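Local coordinates for protein cytosolic phospholipase A2 delta (Homo sapiens, PDB 5IZ5) that hydrolyses glycerophospholipids at the sn-2 position in a calcium-dependent manner, preferring linoleic acid there, and uses a C2 domain to associate with membranes, at residues N90-S95 and V140-E145; V30-A35 and V51-S56. The protein carries 3 engineered substitutions. One frame throughout, in Å; residues are numbered along the deposited sequence.

Contact 1. Residues N90-S95 and V140-E145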
loop_
_atom_site.group_PDB
_atom_site.type_symbol
_atom_site.label_atom_id
_atom_site.label_comp_id
_atom_site.label_asym_id
_atom_site.label_seq_id
_atom_site.Cartn_x
_atom_site.Cartn_y
_atom_site.Cartn_z
ATOM N N ASN B 90 20.958 9.430 -7.614
ATOM C CA ASN B 90 20.727 10.507 -8.560
ATOM C C ASN B 90 20.756 9.955 -9.972
ATOM O O ASN B 90 21.798 9.488 -10.440
ATOM C CB ASN B 90 21.799 11.575 -8.406
ATOM C CG ASN B 90 21.705 12.305 -7.085
ATOM O OD1 ASN B 90 20.706 12.971 -6.806
ATOM N ND2 ASN B 90 22.743 12.181 -6.260
ATOM N N VAL B 91 19.601 9.976 -10.632
ATOM C CA VAL B 91 19.496 9.517 -12.002
ATOM C C VAL B 91 19.215 10.721 -12.886
ATOM O O VAL B 91 18.228 11.432 -12.700
ATOM C CB VAL B 91 18.390 8.461 -12.179
ATOM C CG1 VAL B 91 18.352 7.965 -13.620
ATOM C CG2 VAL B 91 18.616 7.291 -11.236
ATOM N N LEU B 92 20.100 10.944 -13.845
ATOM C CA LEU B 92 19.960 12.047 -14.771
ATOM C C LEU B 92 19.300 11.530 -16.039
ATOM O O LEU B 92 19.738 10.538 -16.617
ATOM C CB LEU B 92 21.324 12.634 -15.088
ATOM C CG LEU B 92 21.322 13.881 -15.970
ATOM C CD1 LEU B 92 20.755 15.085 -15.234
ATOM C CD2 LEU B 92 22.733 14.174 -16.436
ATOM N N GLU B 93 18.222 12.188 -16.449
ATOM C CA GLU B 93 17.553 11.855 -17.692
ATOM C C GLU B 93 17.978 12.857 -18.753
ATOM O O GLU B 93 17.843 14.063 -18.559
ATOM C CB GLU B 93 16.038 11.886 -17.521
ATOM C CG GLU B 93 15.283 11.368 -18.738
ATOM C CD GLU B 93 13.794 11.630 -18.664
ATOM O OE1 GLU B 93 13.223 12.077 -19.684
ATOM O OE2 GLU B 93 13.199 11.405 -17.588
ATOM N N LEU B 94 18.503 12.349 -19.861
ATOM C CA LEU B 94 18.841 13.177 -21.009
ATOM C C LEU B 94 17.982 12.728 -22.186
ATOM O O LEU B 94 18.119 11.604 -22.675
ATOM C CB LEU B 94 20.326 13.061 -21.346
ATOM C CG LEU B 94 21.295 13.342 -20.192
ATOM C CD1 LEU B 94 21.625 12.068 -19.427
ATOM C CD2 LEU B 94 22.580 13.970 -20.697
ATOM N N SER B 95 17.080 13.608 -22.616
ATOM C CA SER B 95 16.146 13.310 -23.697
ATOM C C SER B 95 16.295 14.324 -24.825
ATOM O O SER B 95 16.389 15.525 -24.572
ATOM C CB SER B 95 14.709 13.340 -23.176
ATOM O OG SER B 95 14.503 12.354 -22.181
ATOM N N VAL B 140 28.357 14.052 -24.126
ATOM C CA VAL B 140 28.193 14.882 -22.935
ATOM C C VAL B 140 29.466 14.811 -22.102
ATOM O O VAL B 140 30.160 13.791 -22.113
ATOM C CB VAL B 140 27.011 14.389 -22.069
ATOM C CG1 VAL B 140 26.731 15.355 -20.922
ATOM C CG2 VAL B 140 25.760 14.205 -22.920
ATOM N N GLU B 141 29.769 15.886 -21.379
ATOM C CA GLU B 141 30.843 15.845 -20.378
ATOM C C GLU B 141 30.375 16.274 -18.999
ATOM O O GLU B 141 29.573 17.203 -18.858
ATOM C CB GLU B 141 32.108 16.587 -20.808
ATOM C CG GLU B 141 31.959 17.700 -21.826
ATOM C CD GLU B 141 33.302 18.226 -22.310
ATOM O OE1 GLU B 141 34.341 17.584 -22.041
ATOM O OE2 GLU B 141 33.321 19.289 -22.962
ATOM N N PHE B 142 30.893 15.576 -17.989
ATOM C CA PHE B 142 30.505 15.778 -16.601
ATOM C C PHE B 142 31.698 16.206 -15.764
ATOM O O PHE B 142 32.763 15.594 -15.841
ATOM C CB PHE B 142 29.956 14.476 -16.014
ATOM C CG PHE B 142 28.749 13.952 -16.727
ATOM C CD1 PHE B 142 27.481 14.367 -16.353
ATOM C CD2 PHE B 142 28.879 13.039 -17.769
ATOM C CE1 PHE B 142 26.365 13.877 -17.010
ATOM C CE2 PHE B 142 27.768 12.548 -18.431
ATOM C CZ PHE B 142 26.508 12.967 -18.051
ATOM N N LEU B 143 31.518 17.247 -14.957
ATOM C CA LEU B 143 32.524 17.619 -13.970
ATOM C C LEU B 143 31.875 17.840 -12.618
ATOM O O LEU B 143 30.977 18.675 -12.468
ATOM C CB LEU B 143 33.289 18.876 -14.382
ATOM C CG LEU B 143 34.426 19.244 -13.414
ATOM C CD1 LEU B 143 35.632 18.322 -13.573
ATOM C CD2 LEU B 143 34.837 20.704 -13.574
ATOM N N MET B 144 32.351 17.083 -11.636
ATOM C CA MET B 144 31.881 17.191 -10.274
ATOM C C MET B 144 32.926 17.930 -9.455
ATOM O O MET B 144 34.099 17.549 -9.446
ATOM C CB MET B 144 31.661 15.799 -9.703
ATOM C CG MET B 144 30.949 15.795 -8.361
ATOM S SD MET B 144 29.162 15.971 -8.533
ATOM C CE MET B 144 28.685 14.326 -9.086
ATOM N N GLU B 145 32.491 18.980 -8.765
ATOM C CA GLU B 145 33.378 19.818 -7.989
ATOM C C GLU B 145 32.843 20.067 -6.602
ATOM O O GLU B 145 31.630 20.106 -6.401
ATOM C CB GLU B 145 33.536 21.162 -8.668
ATOM C CG GLU B 145 34.436 21.153 -9.882
ATOM C CD GLU B 145 34.718 22.549 -10.409
ATOM O OE1 GLU B 145 33.854 23.438 -10.262
ATOM O OE2 GLU B 145 35.813 22.760 -10.967
#

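Contact 2. Residues V30-A35 and V51-S56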
loop_
_atom_site.group_PDB
_atom_site.type_symbol
_atom_site.label_atom_id
_atom_site.label_comp_id
_atom_site.label_asym_id
_atom_site.label_seq_id
_atom_site.Cartn_x
_atom_site.Cartn_y
_atom_site.Cartn_z
ATOM N N VAL B 30 27.034 19.723 -16.253
ATOM C CA VAL B 30 26.715 18.818 -17.354
ATOM C C VAL B 30 26.802 19.620 -18.643
ATOM O O VAL B 30 25.991 20.523 -18.867
ATOM C CB VAL B 30 25.296 18.227 -17.209
ATOM C CG1 VAL B 30 24.996 17.238 -18.335
ATOM C CG2 VAL B 30 25.141 17.547 -15.855
ATOM N N ARG B 31 27.786 19.299 -19.481
ATOM C CA ARG B 31 27.967 20.004 -20.755
ATOM C C ARG B 31 27.457 19.155 -21.916
ATOM O O ARG B 31 28.088 18.170 -22.300
ATOM C CB ARG B 31 29.435 20.379 -20.972
ATOM C CG ARG B 31 29.669 21.285 -22.177
ATOM C CD ARG B 31 31.106 21.794 -22.251
ATOM N NE ARG B 31 31.381 22.839 -21.261
ATOM C CZ ARG B 31 30.975 24.106 -21.351
ATOM N NH1 ARG B 31 30.250 24.521 -22.387
ATOM N NH2 ARG B 31 31.286 24.970 -20.388
ATOM N N VAL B 32 26.313 19.558 -22.468
ATOM C CA VAL B 32 25.705 18.880 -23.613
ATOM C C VAL B 32 26.413 19.373 -24.871
ATOM O O VAL B 32 26.261 20.529 -25.260
ATOM C CB VAL B 32 24.189 19.179 -23.701
ATOM C CG1 VAL B 32 23.553 18.488 -24.903
ATOM C CG2 VAL B 32 23.490 18.750 -22.420
ATOM N N LEU B 33 27.191 18.499 -25.502
ATOM C CA LEU B 33 28.018 18.894 -26.641
ATOM C C LEU B 33 27.259 18.806 -27.964
ATOM O O LEU B 33 26.927 19.829 -28.569
ATOM C CB LEU B 33 29.287 18.035 -26.702
ATOM C CG LEU B 33 30.238 18.168 -25.512
ATOM C CD1 LEU B 33 31.296 17.076 -25.561
ATOM C CD2 LEU B 33 30.880 19.547 -25.494
ATOM N N GLU B 34 26.982 17.582 -28.402
ATOM C CA GLU B 34 26.390 17.346 -29.713
ATOM C C GLU B 34 25.775 15.960 -29.792
ATOM O O GLU B 34 26.030 15.110 -28.936
ATOM C CB GLU B 34 27.455 17.485 -30.805
ATOM C CG GLU B 34 28.556 16.434 -30.741
ATOM C CD GLU B 34 29.551 16.563 -31.877
ATOM O OE1 GLU B 34 30.188 17.628 -31.993
ATOM O OE2 GLU B 34 29.706 15.593 -32.649
ATOM N N ALA B 35 24.974 15.746 -30.831
ATOM C CA ALA B 35 24.409 14.437 -31.123
ATOM C C ALA B 35 24.585 14.114 -32.604
ATOM O O ALA B 35 24.794 15.014 -33.421
ATOM C CB ALA B 35 22.938 14.392 -30.738
ATOM N N VAL B 51 17.672 19.336 -26.346
ATOM C CA VAL B 51 17.883 18.376 -25.266
ATOM C C VAL B 51 17.226 18.858 -23.977
ATOM O O VAL B 51 17.319 20.030 -23.611
ATOM C CB VAL B 51 19.381 18.118 -25.000
ATOM C CG1 VAL B 51 19.559 17.051 -23.927
ATOM C CG2 VAL B 51 20.081 17.695 -26.282
ATOM N N ILE B 52 16.562 17.933 -23.296
ATOM C CA ILE B 52 16.010 18.183 -21.974
ATOM C C ILE B 52 16.872 17.442 -20.955
ATOM O O ILE B 52 17.264 16.298 -21.195
ATOM C CB ILE B 52 14.531 17.742 -21.913
ATOM C CG1 ILE B 52 13.700 18.707 -22.781
ATOM C CG2 ILE B 52 14.016 17.698 -20.479
ATOM C CD1 ILE B 52 12.200 18.721 -22.548
ATOM N N LEU B 53 17.184 18.109 -19.843
ATOM C CA LEU B 53 17.846 17.471 -18.709
ATOM C C LEU B 53 16.939 17.521 -17.492
ATOM O O LEU B 53 16.457 18.591 -17.103
ATOM C CB LEU B 53 19.164 18.156 -18.356
ATOM C CG LEU B 53 20.194 18.393 -19.455
ATOM C CD1 LEU B 53 21.454 18.981 -18.840
ATOM C CD2 LEU B 53 20.525 17.114 -20.203
ATOM N N GLN B 54 16.710 16.355 -16.899
ATOM C CA GLN B 54 15.965 16.241 -15.660
ATOM C C GLN B 54 16.763 15.365 -14.715
ATOM O O GLN B 54 17.376 14.392 -15.133
ATOM C CB GLN B 54 14.609 15.596 -15.910
ATOM C CG GLN B 54 13.697 16.378 -16.830
ATOM C CD GLN B 54 12.580 15.495 -17.338
ATOM O OE1 GLN B 54 12.830 14.564 -18.105
ATOM N NE2 GLN B 54 11.361 15.752 -16.900
ATOM N N LEU B 55 16.729 15.707 -13.439
ATOM C CA LEU B 55 17.374 14.917 -12.408
ATOM C C LEU B 55 16.280 14.346 -11.532
ATOM O O LEU B 55 15.397 15.076 -11.090
ATOM C CB LEU B 55 18.321 15.787 -11.582
ATOM C CG LEU B 55 19.229 15.076 -10.578
ATOM C CD1 LEU B 55 20.244 14.183 -11.277
ATOM C CD2 LEU B 55 19.938 16.088 -9.692
ATOM N N SER B 56 16.343 13.042 -11.283
ATOM C CA SER B 56 15.307 12.335 -10.526
ATOM C C SER B 56 15.052 12.944 -9.142
ATOM O O SER B 56 13.946 12.857 -8.621
ATOM C CB SER B 56 15.678 10.852 -10.395
ATOM O OG SER B 56 16.919 10.691 -9.730
#

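Contact 1. Residues N90-S95 and V140-E145
Leu92 meets the rim of the Phe142 ring with a single methyl: CD2 lies 3.7 Å from CE1, close to the ring plane, so the leucine abuts the edge and not a face. The two side chains come from opposite directions. Leu92 holds CG anti to its backbone N (chi1 -175°), and Phe142 instead sets CG anti to its carbonyl carbon (chi1 -60°); together these settings aim CD2 and the CE1 edge at each other. One step along, Leu94 and Val140 meet tip to tip, CD2 of the leucine 3.9 Å from CG2 of the valine. Within residues 90-95 the two leucines also pack on each other, Leu92 CD2 lying 3.8 Å from Leu94 CD1.

Both pairs belong to the C2 beta sandwich, where strand 91-98 of one sheet faces strand 137-146 of the other. The CA atoms of Leu92 and Phe142 are 11.3 Å apart, those of Leu94 and Val140 9.7 Å, spacings that side chains and not backbone groups must bridge. All four residues are buried. Tyr113 meets the Phe142 ring with the planes at about 35°, and Phe128 packs on both Phe142 and Val140. On the reverse side of strand 91-98, Ser95 OG donates to Glu93 OE1 at 2.8 Å, and that oxygen accepts with its anti lone pair, the one away from the other carboxylate oxygen; Glu141, turned away from the interior of the sandwich, pairs with Arg125 in a salt bridge.

Contact 2. Residues V30-A35 and V51-S56
The hydrophobic interior of the C2 beta sandwich is built here from three valines and a leucine, contributed by strands of its two facing sheets. Val32 contributes both its methyls. CG1 meets Val51 CG2 tip to tip at 3.8 Å, while CG2 lies alongside Leu53, the two side chains running in opposite senses, 4.0 Å from CD2 and 4.1 Å from CD1. With CG1 anti to the backbone N (chi1 179°), CG1 is turned to Val51 and CG2, beside that N, to Leu53. Val30 reaches the same leucine head on, its CG1 being 4.0 Å from Leu53 CD1, so this methyl of Leu53 is shared between Val30 and Val32. Leu53 itself has CG anti to the carbonyl carbon (chi1 -52°), which sends its forked end across to the valines. Were Val32 cut back to an alanine, both methyls would go, which is likely to open a gap in front of Val51 CG2 and leave Leu53 CD2 without its neighbour from the facing strand. The short strand segments run nearly antiparallel, at 155°, with their axes 9.9 Å apart at closest approach, a distance of face-to-face sheet packing. Past the contact, Leu33 and Glu34 both face Asp139 of strand 137-146, a classic beta bulge. Strand 21-36 is hydrogen-bonded to strand 75-85 as well, through Val30 with Phe80 and Val32 with Glu78. Trp76 and Phe80 of that strand reach across to Val51 and Leu53, while beside them in their own sheet Ile96 and Leu94 of strand 91-98 pack on the same two residues.

Contacts 1 and 2 are adjoining parts of one sandwich interior, their centres 7 Å apart. Within one sheet, strands 91-98 and 49-55 are neighbours, with probable backbone hydrogen bonds from Glu93 N to Gln54 O and from Ile52 N to Ser95 O, both 2.7 Å. In the facing sheet strands 137-146 and 21-36 adjoin, and Val140 CG1 packs 3.4 Å from Arg31 O. Side chains join the two contacts within each layer: Val30 touches Val140 and Phe142 in one, Leu53 touches Leu94 in the other. Contact 2 lies nearer the predicted calcium sites, the Val51 side chain being about 11 Å from that of Asp98 and about 12 Å from that of Asp48; contact 1 is away from them.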